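Local coordinates for oxidoreductase, NAD-binding/iron-sulfur cluster-binding protein (Nitratireductor pacificus pht-3B, PDB 6ZY1) that probably acts as a cobalamin-dependent reductive dehalogenase, in which two [4Fe-4S] clusters would relay electrons to the bound corrinoid, at residues I293-E298 with R529-G534; E362-T367 with G471-S476; T504-F509 with K593-N598. All coordinates share one frame; numbering follows the deposited sequence.

Contact 1. Residues I293-E298 with R529-G534; sequences IRRVDE and RPIDFG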
loop_
_atom_site.group_PDB
_atom_site.type_symbol
_atom_site.label_atom_id
_atom_site.label_comp_id
_atom_site.label_asym_id
_atom_site.label_seq_id
_atom_site.Cartn_x
_atom_site.Cartn_y
_atom_site.Cartn_z
ATOM N N ILE A 293 -5.365 20.394 -7.605
ATOM C CA ILE A 293 -4.299 20.137 -8.565
ATOM C C ILE A 293 -4.801 20.462 -9.964
ATOM O O ILE A 293 -5.943 20.149 -10.323
ATOM C CB ILE A 293 -3.812 18.681 -8.460
ATOM C CG1 ILE A 293 -3.291 18.390 -7.046
ATOM C CG2 ILE A 293 -2.746 18.401 -9.496
ATOM C CD1 ILE A 293 -2.063 19.181 -6.656
ATOM N N ARG A 294 -3.948 21.109 -10.753
ATOM C CA ARG A 294 -4.315 21.515 -12.103
ATOM C C ARG A 294 -4.577 20.306 -13.001
ATOM O O ARG A 294 -3.802 19.345 -13.022
ATOM C CB ARG A 294 -3.209 22.388 -12.691
ATOM C CG ARG A 294 -3.562 23.033 -14.003
ATOM C CD ARG A 294 -2.591 24.147 -14.343
ATOM N NE ARG A 294 -1.735 23.785 -15.463
ATOM C CZ ARG A 294 -2.171 23.650 -16.711
ATOM N NH1 ARG A 294 -1.324 23.324 -17.684
ATOM N NH2 ARG A 294 -3.460 23.834 -16.983
ATOM N N ARG A 295 -5.670 20.364 -13.756
ATOM C CA ARG A 295 -6.056 19.299 -14.671
ATOM C C ARG A 295 -5.810 19.710 -16.118
ATOM O O ARG A 295 -5.951 20.879 -16.482
ATOM C CB ARG A 295 -7.528 18.941 -14.495
ATOM C CG ARG A 295 -7.894 18.497 -13.102
ATOM C CD ARG A 295 -7.505 17.057 -12.883
ATOM N NE ARG A 295 -7.635 16.678 -11.483
ATOM C CZ ARG A 295 -7.647 15.423 -11.057
ATOM N NH1 ARG A 295 -7.545 14.427 -11.929
ATOM N NH2 ARG A 295 -7.766 15.167 -9.762
ATOM N N VAL A 296 -5.472 18.733 -16.950
ATOM C CA VAL A 296 -5.267 18.963 -18.373
ATOM C C VAL A 296 -5.850 17.787 -19.144
ATOM O O VAL A 296 -5.913 16.660 -18.644
ATOM C CB VAL A 296 -3.776 19.169 -18.719
ATOM C CG1 VAL A 296 -3.328 20.546 -18.277
ATOM C CG2 VAL A 296 -2.920 18.101 -18.060
ATOM N N ASP A 297 -6.289 18.062 -20.375
ATOM C CA ASP A 297 -6.946 17.030 -21.170
ATOM C C ASP A 297 -5.974 15.945 -21.602
ATOM O O ASP A 297 -6.370 14.784 -21.744
ATOM C CB ASP A 297 -7.617 17.655 -22.389
ATOM C CG ASP A 297 -8.650 18.684 -22.008
ATOM O OD1 ASP A 297 -9.664 18.299 -21.384
ATOM O OD2 ASP A 297 -8.437 19.879 -22.308
ATOM N N GLU A 298 -4.710 16.296 -21.817
ATOM C CA GLU A 298 -3.686 15.333 -22.177
ATOM C C GLU A 298 -2.568 15.350 -21.143
ATOM O O GLU A 298 -2.330 16.377 -20.504
ATOM C CB GLU A 298 -3.106 15.631 -23.564
ATOM C CG GLU A 298 -4.024 15.236 -24.711
ATOM C CD GLU A 298 -3.469 15.630 -26.062
ATOM O OE1 GLU A 298 -2.980 16.772 -26.191
ATOM O OE2 GLU A 298 -3.512 14.795 -26.992
ATOM N N ARG A 529 -9.290 13.514 -15.410
ATOM C CA ARG A 529 -8.316 13.991 -16.379
ATOM C C ARG A 529 -6.900 13.929 -15.823
ATOM O O ARG A 529 -6.687 13.995 -14.606
ATOM C CB ARG A 529 -8.612 15.437 -16.801
ATOM C CG ARG A 529 -9.841 15.606 -17.668
ATOM C CD ARG A 529 -9.837 16.960 -18.354
ATOM N NE ARG A 529 -9.988 18.064 -17.407
ATOM C CZ ARG A 529 -9.761 19.340 -17.709
ATOM N NH1 ARG A 529 -9.369 19.666 -18.928
ATOM N NH2 ARG A 529 -9.921 20.288 -16.798
ATOM N N PRO A 530 -5.900 13.815 -16.695
ATOM C CA PRO A 530 -4.511 13.912 -16.243
ATOM C C PRO A 530 -4.272 15.191 -15.456
ATOM O O PRO A 530 -4.981 16.189 -15.611
ATOM C CB PRO A 530 -3.715 13.911 -17.551
ATOM C CG PRO A 530 -4.573 13.153 -18.485
ATOM C CD PRO A 530 -5.989 13.509 -18.129
ATOM N N ILE A 531 -3.238 15.153 -14.617
ATOM C CA ILE A 531 -2.897 16.270 -13.748
ATOM C C ILE A 531 -1.563 16.859 -14.176
ATOM O O ILE A 531 -0.735 16.211 -14.826
ATOM C CB ILE A 531 -2.846 15.858 -12.262
ATOM C CG1 ILE A 531 -1.887 14.678 -12.081
ATOM C CG2 ILE A 531 -4.241 15.522 -11.764
ATOM C CD1 ILE A 531 -1.401 14.491 -10.665
ATOM N N ASP A 532 -1.356 18.117 -13.789
ATOM C CA ASP A 532 -0.124 18.841 -14.094
ATOM C C ASP A 532 0.245 19.667 -12.868
ATOM O O ASP A 532 -0.308 20.750 -12.657
ATOM C CB ASP A 532 -0.300 19.717 -15.328
ATOM C CG ASP A 532 0.878 20.631 -15.571
ATOM O OD1 ASP A 532 1.937 20.431 -14.943
ATOM O OD2 ASP A 532 0.738 21.567 -16.386
ATOM N N PHE A 533 1.172 19.155 -12.056
ATOM C CA PHE A 533 1.683 19.908 -10.920
ATOM C C PHE A 533 3.150 20.297 -11.094
ATOM O O PHE A 533 3.852 20.530 -10.105
ATOM C CB PHE A 533 1.461 19.141 -9.611
ATOM C CG PHE A 533 2.106 17.779 -9.558
ATOM C CD1 PHE A 533 1.467 16.671 -10.083
ATOM C CD2 PHE A 533 3.325 17.601 -8.929
ATOM C CE1 PHE A 533 2.053 15.413 -10.015
ATOM C CE2 PHE A 533 3.913 16.355 -8.857
ATOM C CZ PHE A 533 3.279 15.257 -9.401
ATOM N N GLY A 534 3.620 20.392 -12.335
ATOM C CA GLY A 534 4.947 20.907 -12.603
ATOM C C GLY A 534 6.084 19.930 -12.424
ATOM O O GLY A 534 7.238 20.356 -12.358
HETATM O O HOH W 1 -1.202 21.673 -10.094
#
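Arg295 lays its guanidinium across Ile531, whose methyl CG2 sits 3.3 Å above the guanidinium plane of Arg295, off centre on that face. The arginine chain bends at chi2 (-80°), and its NH1 reaches the backbone O of Arg529 at 2.8 Å. This carbonyl meets the guanidinium at its edge, in its plane, and NH1 of Arg295 in turn lies in the plane of that carbonyl. An arginine suits the place because its flat group can rest on an aliphatic branch and donate from its rim at once.

Two acidic residues draw the outer arginines across. Asp297 OD1 forms a salt bridge with NH1 of Arg529 at 2.8 Å, near the edge of a guanidinium turned 47° from the carboxylate, and one face of that guanidinium covers backbone of Arg295 and Val296. Arg294 and Asp532 run side by side in a longer salt bridge, NH1 to OD2 at 3.0 Å, with planes 66° apart. The hydrogen bonds within both pairs are weak. The other oxygen, OD1 of Asp532, accepts from Gly534 N in an Asx turn.

Beneath these charges the backbones form a single antiparallel bridge, Arg295 with Ile531 being a non-hydrogen-bonded pair. Asp532 N gives to Arg294 O at 2.8 Å, and Val296 N to Pro530 O at 2.9 Å; proline, lacking an N-H, still offers its carbonyl. On the buried side, Ile293 CG2 packs 3.8 Å from Ile531 CB.

Neither segment belongs to a regular strand. Residues 293-298 lie in the loop between helices 274-278 and 317-323, and Ile293 also touches the loop at Pro508. Residues 529-534 follow strand 514-521 and lead, with Gly534 as N-cap, directly into helix 535-540.

Contact 2. Residues E362-T367 with G471-S476; sequences EKLAPT and GYSARS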
loop_
_atom_site.group_PDB
_atom_site.type_symbol
_atom_site.label_atom_id
_atom_site.label_comp_id
_atom_site.label_asym_id
_atom_site.label_seq_id
_atom_site.Cartn_x
_atom_site.Cartn_y
_atom_site.Cartn_z
ATOM N N GLU A 362 -16.314 -11.676 -18.778
ATOM C CA GLU A 362 -17.466 -11.705 -19.663
ATOM C C GLU A 362 -18.442 -10.593 -19.297
ATOM O O GLU A 362 -18.484 -10.124 -18.157
ATOM C CB GLU A 362 -18.167 -13.062 -19.589
ATOM C CG GLU A 362 -19.082 -13.232 -18.373
ATOM C CD GLU A 362 -18.395 -13.882 -17.173
ATOM O OE1 GLU A 362 -19.119 -14.323 -16.248
ATOM O OE2 GLU A 362 -17.143 -13.957 -17.154
ATOM N N LYS A 363 -19.223 -10.166 -20.287
ATOM C CA LYS A 363 -20.229 -9.141 -20.058
ATOM C C LYS A 363 -21.294 -9.660 -19.107
ATOM O O LYS A 363 -21.651 -10.840 -19.130
ATOM C CB LYS A 363 -20.871 -8.705 -21.375
ATOM C CG LYS A 363 -19.921 -7.996 -22.324
ATOM C CD LYS A 363 -19.336 -6.735 -21.691
ATOM C CE LYS A 363 -18.314 -6.069 -22.609
ATOM N NZ LYS A 363 -17.664 -4.883 -21.976
ATOM N N LEU A 364 -21.794 -8.774 -18.259
ATOM C CA LEU A 364 -22.832 -9.121 -17.308
ATOM C C LEU A 364 -24.102 -8.342 -17.611
ATOM O O LEU A 364 -24.076 -7.279 -18.241
ATOM C CB LEU A 364 -22.390 -8.844 -15.870
ATOM C CG LEU A 364 -21.293 -9.745 -15.325
ATOM C CD1 LEU A 364 -21.118 -9.509 -13.838
ATOM C CD2 LEU A 364 -21.638 -11.186 -15.608
ATOM N N ALA A 365 -25.225 -8.892 -17.142
ATOM C CA ALA A 365 -26.520 -8.249 -17.310
ATOM C C ALA A 365 -26.814 -7.390 -16.092
ATOM O O ALA A 365 -26.777 -7.904 -14.965
ATOM C CB ALA A 365 -27.614 -9.287 -17.492
ATOM N N PRO A 366 -27.078 -6.089 -16.259
ATOM C CA PRO A 366 -27.440 -5.254 -15.106
ATOM C C PRO A 366 -28.572 -5.860 -14.294
ATOM O O PRO A 366 -29.669 -6.092 -14.811
ATOM C CB PRO A 366 -27.843 -3.929 -15.757
ATOM C CG PRO A 366 -27.008 -3.875 -16.977
ATOM C CD PRO A 366 -26.943 -5.291 -17.487
ATOM N N THR A 367 -28.311 -6.113 -13.016
ATOM C CA THR A 367 -29.219 -6.868 -12.164
ATOM C C THR A 367 -30.276 -6.006 -11.489
ATOM O O THR A 367 -31.181 -6.554 -10.852
ATOM C CB THR A 367 -28.420 -7.602 -11.094
ATOM O OG1 THR A 367 -27.914 -6.647 -10.157
ATOM C CG2 THR A 367 -27.252 -8.320 -11.730
ATOM N N GLY A 471 -24.590 -6.161 -11.572
ATOM C CA GLY A 471 -24.727 -6.574 -12.955
ATOM C C GLY A 471 -23.759 -5.926 -13.919
ATOM O O GLY A 471 -24.106 -5.723 -15.085
ATOM N N TYR A 472 -22.548 -5.601 -13.472
ATOM C CA TYR A 472 -21.554 -4.939 -14.313
ATOM C C TYR A 472 -20.230 -5.670 -14.180
ATOM O O TYR A 472 -19.631 -5.689 -13.100
ATOM C CB TYR A 472 -21.404 -3.465 -13.936
ATOM C CG TYR A 472 -22.604 -2.644 -14.325
ATOM C CD1 TYR A 472 -22.713 -2.099 -15.599
ATOM C CD2 TYR A 472 -23.640 -2.433 -13.430
ATOM C CE1 TYR A 472 -23.815 -1.351 -15.963
ATOM C CE2 TYR A 472 -24.746 -1.691 -13.786
ATOM C CZ TYR A 472 -24.829 -1.151 -15.050
ATOM O OH TYR A 472 -25.934 -0.407 -15.397
ATOM N N SER A 473 -19.775 -6.268 -15.277
ATOM C CA SER A 473 -18.541 -7.033 -15.239
ATOM C C SER A 473 -17.426 -6.199 -14.620
ATOM O O SER A 473 -17.338 -4.986 -14.832
ATOM C CB SER A 473 -18.157 -7.492 -16.646
ATOM O OG SER A 473 -17.267 -8.595 -16.590
ATOM N N ALA A 474 -16.590 -6.856 -13.824
ATOM C CA ALA A 474 -15.506 -6.181 -13.130
ATOM C C ALA A 474 -14.485 -7.218 -12.700
ATOM O O ALA A 474 -14.849 -8.311 -12.255
ATOM C CB ALA A 474 -16.011 -5.401 -11.913
ATOM N N ARG A 475 -13.212 -6.869 -12.840
ATOM C CA ARG A 475 -12.126 -7.731 -12.408
ATOM C C ARG A 475 -10.987 -6.870 -11.893
ATOM O O ARG A 475 -10.669 -5.833 -12.480
ATOM C CB ARG A 475 -11.625 -8.629 -13.538
ATOM C CG ARG A 475 -10.553 -9.586 -13.075
ATOM C CD ARG A 475 -10.090 -10.502 -14.179
ATOM N NE ARG A 475 -8.893 -11.238 -13.781
ATOM C CZ ARG A 475 -8.905 -12.399 -13.134
ATOM N NH1 ARG A 475 -10.056 -12.969 -12.801
ATOM N NH2 ARG A 475 -7.765 -12.989 -12.814
ATOM N N SER A 476 -10.375 -7.300 -10.800
ATOM C CA SER A 476 -9.258 -6.562 -10.239
ATOM C C SER A 476 -7.951 -7.105 -10.797
ATOM O O SER A 476 -7.864 -8.253 -11.233
ATOM C CB SER A 476 -9.256 -6.645 -8.714
ATOM O OG SER A 476 -8.874 -7.935 -8.274
HETATM O O HOH W 2 -20.979 -5.976 -17.854
HETATM O O HOH W 3 -23.413 -4.929 -17.401
#
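Ser473 turns its hydroxyl away from its own amide nitrogen (chi1 -159°), and OG donates to Glu362 O over a notably short 2.5 Å. The donor stands above the carbonyl plane rather than on a lone pair. Small and polar, serine can serve two masters here, since its OG is also hydrogen-bonded to NE2 of His420. In Thr367, chi1 of 71° puts OG1 between the backbone N and carbonyl carbon, from where it bonds to Arg469 O, and holds the methyl CG2 over Gly471, at a tight 3.3 Å from its CA.

Gly471 is the most deeply covered residue: Ala365 O comes to 3.2 Å from its CA, and with Pro366 and Thr367 pressed close as well, the position is taken by a residue with no side chain. Leu364 lays CB and CG against the backbone of Ser473, CB being 3.7 Å from Ser473 N. Between the two backbones a water accepts from both Leu364 N and Ser473 N, each at 2.9 Å. Pro366 crosses the Tyr472 side chain at about a right angle, its CG 4.0 Å from CZ of the ring.

Gly471, at positive phi, is the C-prime residue of a Schellman motif, with Tyr472 N bonded to Cys467 O and Gly471 N to Arg468 O, which ends helix 445-469. The chain then turns into strand 474-477 at the edge of a four-stranded antiparallel sheet.

Contact 3. Residues T504-F509 with K593-N598; sequences TLLNPF and KMCPWN. With NA (sodium ion), chain G; SF4 (iron/sulfur cluster), chain D.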
loop_
_atom_site.group_PDB
_atom_site.type_symbol
_atom_site.label_atom_id
_atom_site.label_comp_id
_atom_site.label_asym_id
_atom_site.label_seq_id
_atom_site.Cartn_x
_atom_site.Cartn_y
_atom_site.Cartn_z
ATOM N N THR A 504 7.855 4.372 -12.308
ATOM C CA THR A 504 7.046 4.816 -11.183
ATOM C C THR A 504 6.501 6.192 -11.507
ATOM O O THR A 504 7.253 7.065 -11.955
ATOM C CB THR A 504 7.854 4.883 -9.886
ATOM O OG1 THR A 504 8.367 3.586 -9.576
ATOM C CG2 THR A 504 6.978 5.335 -8.747
ATOM N N LEU A 505 5.204 6.387 -11.289
ATOM C CA LEU A 505 4.617 7.711 -11.417
ATOM C C LEU A 505 4.543 8.373 -10.051
ATOM O O LEU A 505 4.439 7.706 -9.019
ATOM C CB LEU A 505 3.235 7.648 -12.063
ATOM C CG LEU A 505 3.300 7.534 -13.590
ATOM C CD1 LEU A 505 3.580 6.104 -14.019
ATOM C CD2 LEU A 505 2.031 8.057 -14.228
ATOM N N LEU A 506 4.622 9.697 -10.050
ATOM C CA LEU A 506 4.823 10.464 -8.833
ATOM C C LEU A 506 3.596 11.326 -8.574
ATOM O O LEU A 506 3.171 12.093 -9.445
ATOM C CB LEU A 506 6.093 11.310 -8.943
ATOM C CG LEU A 506 6.672 11.957 -7.689
ATOM C CD1 LEU A 506 8.129 12.249 -7.925
ATOM C CD2 LEU A 506 5.929 13.234 -7.354
ATOM N N ASN A 507 3.025 11.181 -7.386
ATOM C CA ASN A 507 1.829 11.869 -6.922
ATOM C C ASN A 507 2.210 13.127 -6.147
ATOM O O ASN A 507 3.190 13.120 -5.391
ATOM C CB ASN A 507 0.997 10.948 -6.037
ATOM C CG ASN A 507 -0.210 11.639 -5.454
ATOM O OD1 ASN A 507 -0.124 12.276 -4.405
ATOM N ND2 ASN A 507 -1.345 11.522 -6.132
ATOM N N PRO A 508 1.464 14.225 -6.307
ATOM C CA PRO A 508 1.889 15.486 -5.684
ATOM C C PRO A 508 1.823 15.469 -4.168
ATOM O O PRO A 508 2.440 16.332 -3.532
ATOM C CB PRO A 508 0.913 16.515 -6.274
ATOM C CG PRO A 508 -0.311 15.725 -6.579
ATOM C CD PRO A 508 0.176 14.360 -7.011
ATOM N N PHE A 509 1.117 14.518 -3.567
ATOM C CA PHE A 509 0.924 14.517 -2.123
ATOM C C PHE A 509 1.685 13.417 -1.401
ATOM O O PHE A 509 2.177 13.648 -0.296
ATOM C CB PHE A 509 -0.566 14.413 -1.789
ATOM C CG PHE A 509 -1.349 15.634 -2.170
ATOM C CD1 PHE A 509 -1.273 16.783 -1.401
ATOM C CD2 PHE A 509 -2.150 15.641 -3.299
ATOM C CE1 PHE A 509 -1.982 17.911 -1.744
ATOM C CE2 PHE A 509 -2.859 16.769 -3.648
ATOM C CZ PHE A 509 -2.775 17.908 -2.869
ATOM N N LYS A 593 12.170 6.168 -1.335
ATOM C CA LYS A 593 12.540 6.754 -0.054
ATOM C C LYS A 593 13.343 8.034 -0.238
ATOM O O LYS A 593 13.176 8.990 0.527
ATOM C CB LYS A 593 13.328 5.737 0.773
ATOM C CG LYS A 593 13.935 6.292 2.058
ATOM C CD LYS A 593 14.839 5.260 2.713
ATOM C CE LYS A 593 15.801 5.907 3.694
ATOM N NZ LYS A 593 15.140 6.230 4.964
ATOM N N MET A 594 14.215 8.078 -1.247
ATOM C CA MET A 594 15.126 9.208 -1.391
ATOM C C MET A 594 14.486 10.417 -2.061
ATOM O O MET A 594 15.063 11.510 -2.014
ATOM C CB MET A 594 16.365 8.792 -2.184
ATOM C CG MET A 594 17.253 7.763 -1.488
ATOM S SD MET A 594 17.809 8.293 0.147
ATOM C CE MET A 594 16.886 7.159 1.164
ATOM N N CYS A 595 13.321 10.260 -2.673
ATOM C CA CYS A 595 12.762 11.347 -3.458
ATOM C C CYS A 595 12.345 12.500 -2.549
ATOM O O CYS A 595 11.748 12.274 -1.492
ATOM C CB CYS A 595 11.564 10.861 -4.271
ATOM S SG CYS A 595 10.799 12.144 -5.267
ATOM N N PRO A 596 12.639 13.744 -2.937
ATOM C CA PRO A 596 12.229 14.882 -2.098
ATOM C C PRO A 596 10.729 14.951 -1.885
ATOM O O PRO A 596 10.280 15.485 -0.864
ATOM C CB PRO A 596 12.750 16.103 -2.873
ATOM C CG PRO A 596 13.829 15.570 -3.771
ATOM C CD PRO A 596 13.411 14.165 -4.118
ATOM N N TRP A 597 9.937 14.428 -2.821
ATOM C CA TRP A 597 8.491 14.403 -2.660
ATOM C C TRP A 597 8.036 13.387 -1.622
ATOM O O TRP A 597 6.866 13.402 -1.234
ATOM C CB TRP A 597 7.832 14.118 -4.006
ATOM C CG TRP A 597 8.030 15.226 -4.989
ATOM C CD1 TRP A 597 9.122 15.433 -5.773
ATOM C CD2 TRP A 597 7.114 16.288 -5.286
ATOM N NE1 TRP A 597 8.945 16.555 -6.542
ATOM C CE2 TRP A 597 7.719 17.098 -6.263
ATOM C CE3 TRP A 597 5.838 16.628 -4.823
ATOM C CZ2 TRP A 597 7.095 18.227 -6.790
ATOM C CZ3 TRP A 597 5.219 17.753 -5.345
ATOM C CH2 TRP A 597 5.850 18.538 -6.317
ATOM N N ASN A 598 8.923 12.511 -1.172
ATOM C CA ASN A 598 8.641 11.615 -0.058
ATOM C C ASN A 598 8.818 12.411 1.230
ATOM O O ASN A 598 9.936 12.553 1.734
ATOM C CB ASN A 598 9.575 10.413 -0.110
ATOM C CG ASN A 598 9.324 9.435 1.006
ATOM O OD1 ASN A 598 8.180 9.122 1.314
ATOM N ND2 ASN A 598 10.394 8.954 1.631
HETATM NA NA NA G . 12.843 12.848 1.349
HETATM FE FE1 SF4 D . 13.879 11.531 -8.888
HETATM FE FE2 SF4 D . 14.068 14.062 -7.938
HETATM FE FE3 SF4 D . 11.992 12.462 -7.159
HETATM FE FE4 SF4 D . 12.085 13.420 -9.694
HETATM S S1 SF4 D . 11.862 14.630 -7.777
HETATM S S2 SF4 D . 11.616 11.298 -9.079
HETATM S S3 SF4 D . 14.332 13.392 -10.087
HETATM S S4 SF4 D . 14.217 12.149 -6.729
HETATM O O HOH W 4 13.184 10.692 3.048
HETATM O O HOH W 5 11.979 15.390 1.257
HETATM O O HOH W 6 12.062 13.750 3.699
#
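Leu506 meets Trp597, the residue just after the Cys-Pro pair that ends a ferredoxin-type cysteine motif, beside a [4Fe-4S] cluster. As in dicluster ferredoxins, this last cysteine, Cys595, ligates the cluster otherwise held by Cys539, Cys542 and Cys545, with SG 2.3 Å from iron FE3.

Trp597 gives up the most surface. Over one face of its indole stands Leu506, the two side chains crossing at about a right angle, with CD2 in a CH-pi contact 4.0 Å from the centroid of the five-membered ring. The leucine fork is well suited to this corner, because its other methyl, CD1, packs 3.8 Å from Cys595 SG and equally near sulfide S2, placing hydrocarbon beside the cluster, which probably helps keep solvent from it. The edge of the indole is used too: Pro508 O lies in the ring plane 3.6 Å from Trp597 CZ3, and sulfide S1 lies 3.5 Å from Trp597 CD1.

Starting at the cysteine itself, a type I turn runs to Asn598, whose O binds a sodium ion that three waters also ligate. The same turn points Trp597 N back at the ligating thiolate, where it donates to Cys595 SG across 3.5 Å.

How the contacts relate
Contacts 1 and 3 adjoin, with centres about 17 Å apart, and their segments alternate along the chain. Phe533 of contact 1 joins them: its CZ lies 3.2 Å from Leu506 O, and its ring meets Trp597 edge-to-face. Contact 3 is buried and mainly apolar, with no hydrogen bond across it, packing against one of the two clusters on a segment whose Thr504 and Leu505 bind cobalamin, whereas contact 1 grades from that interior out to exposed salt bridges. Contact 2 is remote, its nearest atoms about 20 Å from contact 1, and closes a loop nested within that of contact 1. Partly exposed, it relies on a serine hydroxyl, backbone carbonyls, a glycine and water instead of charge pairs.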